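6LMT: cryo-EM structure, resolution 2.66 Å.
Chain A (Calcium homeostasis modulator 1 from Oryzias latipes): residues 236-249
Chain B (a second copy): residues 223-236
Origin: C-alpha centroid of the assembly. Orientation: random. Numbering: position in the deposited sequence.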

# COMPACT_ATOMS: atom_id res chain seq x y z
N ALA A 236 31.22 5.93 31.56
CA ALA A 236 31.64 4.69 30.93
C ALA A 236 32.77 4.94 29.93
O ALA A 236 33.76 4.21 29.93
N LYS A 237 32.63 5.98 29.11
CA LYS A 237 33.59 6.25 28.04
C LYS A 237 34.98 6.59 28.56
O LYS A 237 35.97 6.34 27.87
N SER A 238 35.07 7.15 29.77
CA SER A 238 36.36 7.33 30.40
C SER A 238 37.03 5.99 30.68
O SER A 238 38.15 5.73 30.23
N PHE A 239 36.33 5.10 31.40
CA PHE A 239 36.94 3.84 31.82
C PHE A 239 37.03 2.84 30.69
O PHE A 239 37.90 1.96 30.71
N ALA A 240 36.14 2.93 29.70
CA ALA A 240 36.22 2.01 28.57
C ALA A 240 37.38 2.36 27.66
O ALA A 240 38.03 1.46 27.11
N LYS A 241 37.68 3.65 27.49
CA LYS A 241 38.86 4.06 26.74
C LYS A 241 40.15 3.58 27.42
O LYS A 241 41.11 3.21 26.73
N VAL A 242 40.16 3.55 28.75
CA VAL A 242 41.32 3.05 29.48
C VAL A 242 41.53 1.57 29.22
O VAL A 242 42.65 1.12 28.93
N CYS A 243 40.45 0.79 29.25
CA CYS A 243 40.57 -0.66 29.13
C CYS A 243 40.91 -1.09 27.71
O CYS A 243 41.70 -2.02 27.51
N ILE A 244 40.35 -0.41 26.71
CA ILE A 244 40.59 -0.80 25.32
C ILE A 244 42.02 -0.47 24.91
O ILE A 244 42.70 -1.29 24.27
N HIS A 245 42.52 0.71 25.31
CA HIS A 245 43.88 1.11 24.96
C HIS A 245 44.91 0.22 25.65
O HIS A 245 45.91 -0.16 25.03
N GLN A 246 44.65 -0.16 26.90
CA GLN A 246 45.54 -1.07 27.61
C GLN A 246 45.49 -2.49 27.04
O GLN A 246 46.48 -3.22 27.14
N TYR A 247 44.37 -2.89 26.42
CA TYR A 247 44.32 -4.19 25.77
C TYR A 247 45.22 -4.24 24.54
O TYR A 247 45.97 -5.20 24.34
N PHE A 248 45.16 -3.21 23.70
CA PHE A 248 45.98 -3.19 22.49
C PHE A 248 47.44 -2.85 22.75
O PHE A 248 48.22 -2.90 21.80
N GLU A 249 47.82 -2.51 23.98
CA GLU A 249 49.25 -2.37 24.29
C GLU A 249 49.97 -3.70 24.16
O GLU A 249 51.13 -3.75 23.75
N ILE B 223 29.08 0.69 25.78
CA ILE B 223 30.19 1.56 25.43
C ILE B 223 31.44 0.74 25.13
O ILE B 223 32.16 1.01 24.16
N GLU B 224 31.71 -0.30 25.92
CA GLU B 224 32.93 -1.09 25.74
C GLU B 224 32.89 -1.91 24.45
O GLU B 224 33.92 -2.08 23.79
N ARG B 225 31.71 -2.40 24.05
CA ARG B 225 31.59 -3.13 22.80
C ARG B 225 31.79 -2.22 21.60
O ARG B 225 32.51 -2.58 20.66
N LYS B 226 31.14 -1.05 21.61
CA LYS B 226 31.29 -0.14 20.49
C LYS B 226 32.70 0.41 20.39
O LYS B 226 33.26 0.44 19.29
N MET B 227 33.31 0.80 21.51
CA MET B 227 34.64 1.38 21.45
C MET B 227 35.69 0.36 21.07
O MET B 227 36.70 0.71 20.46
N PHE B 228 35.47 -0.92 21.39
CA PHE B 228 36.35 -1.96 20.90
C PHE B 228 36.20 -2.16 19.39
O PHE B 228 37.19 -2.47 18.72
N ASP B 229 34.99 -1.96 18.85
CA ASP B 229 34.80 -2.12 17.41
C ASP B 229 35.52 -1.04 16.62
O ASP B 229 36.24 -1.34 15.66
N GLU B 230 35.34 0.23 17.00
CA GLU B 230 36.03 1.28 16.27
C GLU B 230 37.52 1.32 16.54
O GLU B 230 38.26 1.88 15.72
N THR B 231 37.99 0.75 17.65
CA THR B 231 39.43 0.72 17.86
C THR B 231 40.08 -0.35 17.00
O THR B 231 41.18 -0.16 16.47
N CYS B 232 39.39 -1.49 16.82
CA CYS B 232 39.86 -2.49 15.87
C CYS B 232 39.88 -1.95 14.45
O CYS B 232 40.80 -2.26 13.68
N LYS B 233 38.91 -1.11 14.09
CA LYS B 233 38.87 -0.57 12.74
C LYS B 233 39.98 0.44 12.49
O LYS B 233 40.52 0.49 11.38
N GLU B 234 40.35 1.24 13.49
CA GLU B 234 41.43 2.18 13.25
C GLU B 234 42.80 1.51 13.30
O GLU B 234 43.72 1.94 12.59
N HIS B 235 42.96 0.44 14.09
CA HIS B 235 44.18 -0.35 14.01
C HIS B 235 44.23 -1.21 12.75
O HIS B 235 45.32 -1.62 12.35
N ALA B 236 43.09 -1.48 12.13
CA ALA B 236 43.11 -2.12 10.82
C ALA B 236 43.56 -1.14 9.75
O ALA B 236 44.40 -1.48 8.91

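Both stretches are helical throughout, and their axes cross at -45° with a closest approach of 9.3 Å. The tightest backbone register, 5.3 Å between the CA atoms of Ala240(A) and Glu224(B), falls where chain A offers only a methyl group. The contact buries 669 Å², both sides summed, and no hydrogen bond crosses it, so the evidence for packing is apolar and aromatic.

Ile223(B) points toward chain A with chi1 and chi2 both m. Its CG1 lies 3.8 Å from Ala236(A) CB, while its CG2 lies 3.8 Å from Ala240(A) CB and 3.7 Å from Lys237(A) CG. The lysine thus contributes aliphatic chain, and its end leads away. Glu224(B), tt in chi1 and chi2, points sideways; its CG approaches Ile244(A) CD1 at 4.3 Å, a contact through the methylene part of the side chain. Arg225(B) points away, and Lys226(B) is out of reach.

Met227(B) turns inward again as m, t, p. This places SD 3.8 Å from Ala240(A) CB and CE 3.7 Å from Lys241(A) CB, so the thioether covers the alanine and the base of a second lysine whose end also leads away. Phe228(B) starts sideways, but chi1 t brings its ring nearer: CD1 lies 3.7 Å from Ile244(A) CD1, and CE1 is 4.0 Å from Tyr247(A) CD2. Both chain A atoms sit at the edge of the Phe228(B) ring.

Thr231(B), with chi1 m, donates from OG1 to its own helix at Met227(B) O, 2.5 Å away. The hydroxyl therefore has an intrahelical partner even though OG1 also meets Ile244(A) CG2 at 3.5 Å. Ile244(A), itself mm, is a knob in the hole formed by Glu224(B), Met227(B), Phe228(B) and Thr231(B).

Phe248(A), chi1 m, fills the next hole, among Phe228(B), Thr231(B), Cys232(B) and His235(B). Its CE2 is 3.7 Å from Thr231(B) CG2. Cys232(B), chi1 m, puts SG 3.6 Å from Phe248(A) CZ; at 85° off the ring normal, the sulfur meets the ring edge. The Phe248(A) and Phe228(B) planes are near parallel, at 22°, yet a 5.6 Å separation between ring centroids leaves little overlap.

His235(B), chi1 m, points toward chain A and covers one face of the same phenylalanine. The Phe248(A) and His235(B) ring centroids are 4.8 Å apart and the planes 16° apart, an offset stack that closes the contact, since Ala236(B) lies out of reach.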

# COMPACT_ATOMS: atom_id res chain seq x y z
CB ALA A 236 30.46 4.01 30.24
CB LYS A 237 33.10 7.39 27.15
CG LYS A 237 31.97 7.03 26.22
CD LYS A 237 31.46 8.26 25.53
CE LYS A 237 32.48 8.80 24.56
NZ LYS A 237 31.97 9.99 23.83
CB SER A 238 36.20 8.13 31.69
OG SER A 238 35.70 9.43 31.43
CB PHE A 239 36.15 3.24 32.99
CG PHE A 239 36.28 4.01 34.28
CD1 PHE A 239 37.27 4.96 34.46
CD2 PHE A 239 35.41 3.77 35.32
CE1 PHE A 239 37.38 5.66 35.65
CE2 PHE A 239 35.51 4.46 36.51
CZ PHE A 239 36.49 5.41 36.68
CB ALA A 240 34.90 2.00 27.79
CB LYS A 241 38.88 5.58 26.57
CG LYS A 241 40.05 6.14 25.79
CD LYS A 241 39.90 7.63 25.58
CE LYS A 241 40.09 8.39 26.88
NZ LYS A 241 40.08 9.88 26.68
CB VAL A 242 41.17 3.34 30.99
CG1 VAL A 242 42.32 2.72 31.77
CG2 VAL A 242 41.14 4.83 31.23
CB CYS A 243 39.28 -1.34 29.59
SG CYS A 243 38.95 -1.16 31.35
CB ILE A 244 39.56 -0.12 24.39
CG1 ILE A 244 38.15 -0.65 24.68
CG2 ILE A 244 39.91 -0.32 22.96
CD1 ILE A 244 38.04 -2.13 24.61
CB HIS A 245 44.10 2.57 25.33
CG HIS A 245 45.38 3.14 24.80
ND1 HIS A 245 45.90 4.33 25.25
CD2 HIS A 245 46.22 2.70 23.83
CE1 HIS A 245 47.02 4.59 24.59
NE2 HIS A 245 47.23 3.62 23.73
CB GLN A 246 45.19 -1.06 29.10
CG GLN A 246 46.14 -1.82 30.00
CD GLN A 246 47.54 -1.24 29.98
OE1 GLN A 246 47.73 -0.03 30.03
NE2 GLN A 246 48.54 -2.11 29.91
CB TYR A 247 42.88 -4.54 25.37
CG TYR A 247 42.79 -5.88 24.70
CD1 TYR A 247 42.88 -7.05 25.45
CD2 TYR A 247 42.63 -6.00 23.33
CE1 TYR A 247 42.82 -8.29 24.86
CE2 TYR A 247 42.57 -7.23 22.72
CZ TYR A 247 42.65 -8.37 23.49
OH TYR A 247 42.60 -9.61 22.91
CB PHE A 248 45.39 -2.22 21.47
CG PHE A 248 44.18 -2.75 20.77
CD1 PHE A 248 44.30 -3.64 19.72
CD2 PHE A 248 42.91 -2.36 21.16
CE1 PHE A 248 43.19 -4.13 19.07
CE2 PHE A 248 41.79 -2.85 20.52
CZ PHE A 248 41.93 -3.74 19.47
CB GLU A 249 49.44 -1.81 25.70
CG GLU A 249 49.00 -0.38 25.88
CD GLU A 249 49.81 0.60 25.05
OE1 GLU A 249 51.02 0.37 24.86
OE2 GLU A 249 49.22 1.59 24.57
CB ILE B 223 30.42 2.60 26.54
CG1 ILE B 223 29.25 3.58 26.62
CG2 ILE B 223 31.70 3.35 26.34
CD1 ILE B 223 29.03 4.36 25.37
CB GLU B 224 33.14 -2.01 26.93
CG GLU B 224 34.43 -2.79 26.92
CD GLU B 224 34.56 -3.71 28.12
OE1 GLU B 224 33.62 -3.76 28.93
OE2 GLU B 224 35.60 -4.39 28.24
CB ARG B 225 30.23 -3.81 22.71
CG ARG B 225 30.09 -4.98 23.60
CD ARG B 225 28.67 -5.44 23.60
NE ARG B 225 28.50 -6.58 24.47
CZ ARG B 225 27.31 -7.03 24.84
NH1 ARG B 225 26.23 -6.38 24.46
NH2 ARG B 225 27.22 -8.08 25.64
CB LYS B 226 30.28 1.00 20.60
CG LYS B 226 28.85 0.60 20.35
CD LYS B 226 27.94 1.81 20.40
CE LYS B 226 26.49 1.45 20.17
NZ LYS B 226 25.62 2.64 20.23
CB MET B 227 35.01 2.04 22.78
CG MET B 227 34.22 3.28 23.09
SD MET B 227 34.82 4.08 24.58
CE MET B 227 36.33 4.81 23.98
CB PHE B 228 36.10 -3.26 21.64
CG PHE B 228 37.05 -4.36 21.27
CD1 PHE B 228 38.35 -4.34 21.72
CD2 PHE B 228 36.64 -5.41 20.48
CE1 PHE B 228 39.24 -5.34 21.38
CE2 PHE B 228 37.52 -6.42 20.14
CZ PHE B 228 38.82 -6.38 20.59
CB ASP B 229 33.31 -2.12 17.05
CG ASP B 229 32.64 -3.42 17.38
OD1 ASP B 229 33.31 -4.47 17.36
OD2 ASP B 229 31.42 -3.40 17.65
CB GLU B 230 35.44 2.67 16.54
CG GLU B 230 34.19 3.00 15.74
CD GLU B 230 32.90 2.90 16.53
OE1 GLU B 230 32.97 2.75 17.76
OE2 GLU B 230 31.82 2.99 15.92
CB THR B 231 39.76 0.51 19.34
OG1 THR B 231 39.08 1.51 20.11
CG2 THR B 231 41.24 0.66 19.59
CB CYS B 232 39.00 -3.75 15.94
SG CYS B 232 39.22 -4.77 17.40
CB LYS B 233 37.52 0.06 12.45
CG LYS B 233 36.40 -0.93 12.38
CD LYS B 233 35.07 -0.26 12.15
CE LYS B 233 33.94 -1.28 12.18
NZ LYS B 233 32.61 -0.66 11.99
CB GLU B 234 41.35 3.35 14.24
CG GLU B 234 41.57 3.02 15.69
CD GLU B 234 41.47 4.24 16.57
OE1 GLU B 234 41.15 5.32 16.04
OE2 GLU B 234 41.71 4.12 17.79
CB HIS B 235 44.33 -1.24 15.24
CG HIS B 235 44.78 -0.50 16.46
ND1 HIS B 235 46.09 -0.12 16.66
CD2 HIS B 235 44.09 -0.04 17.53
CE1 HIS B 235 46.19 0.52 17.81
NE2 HIS B 235 44.99 0.59 18.35
CB ALA B 236 41.73 -2.68 10.48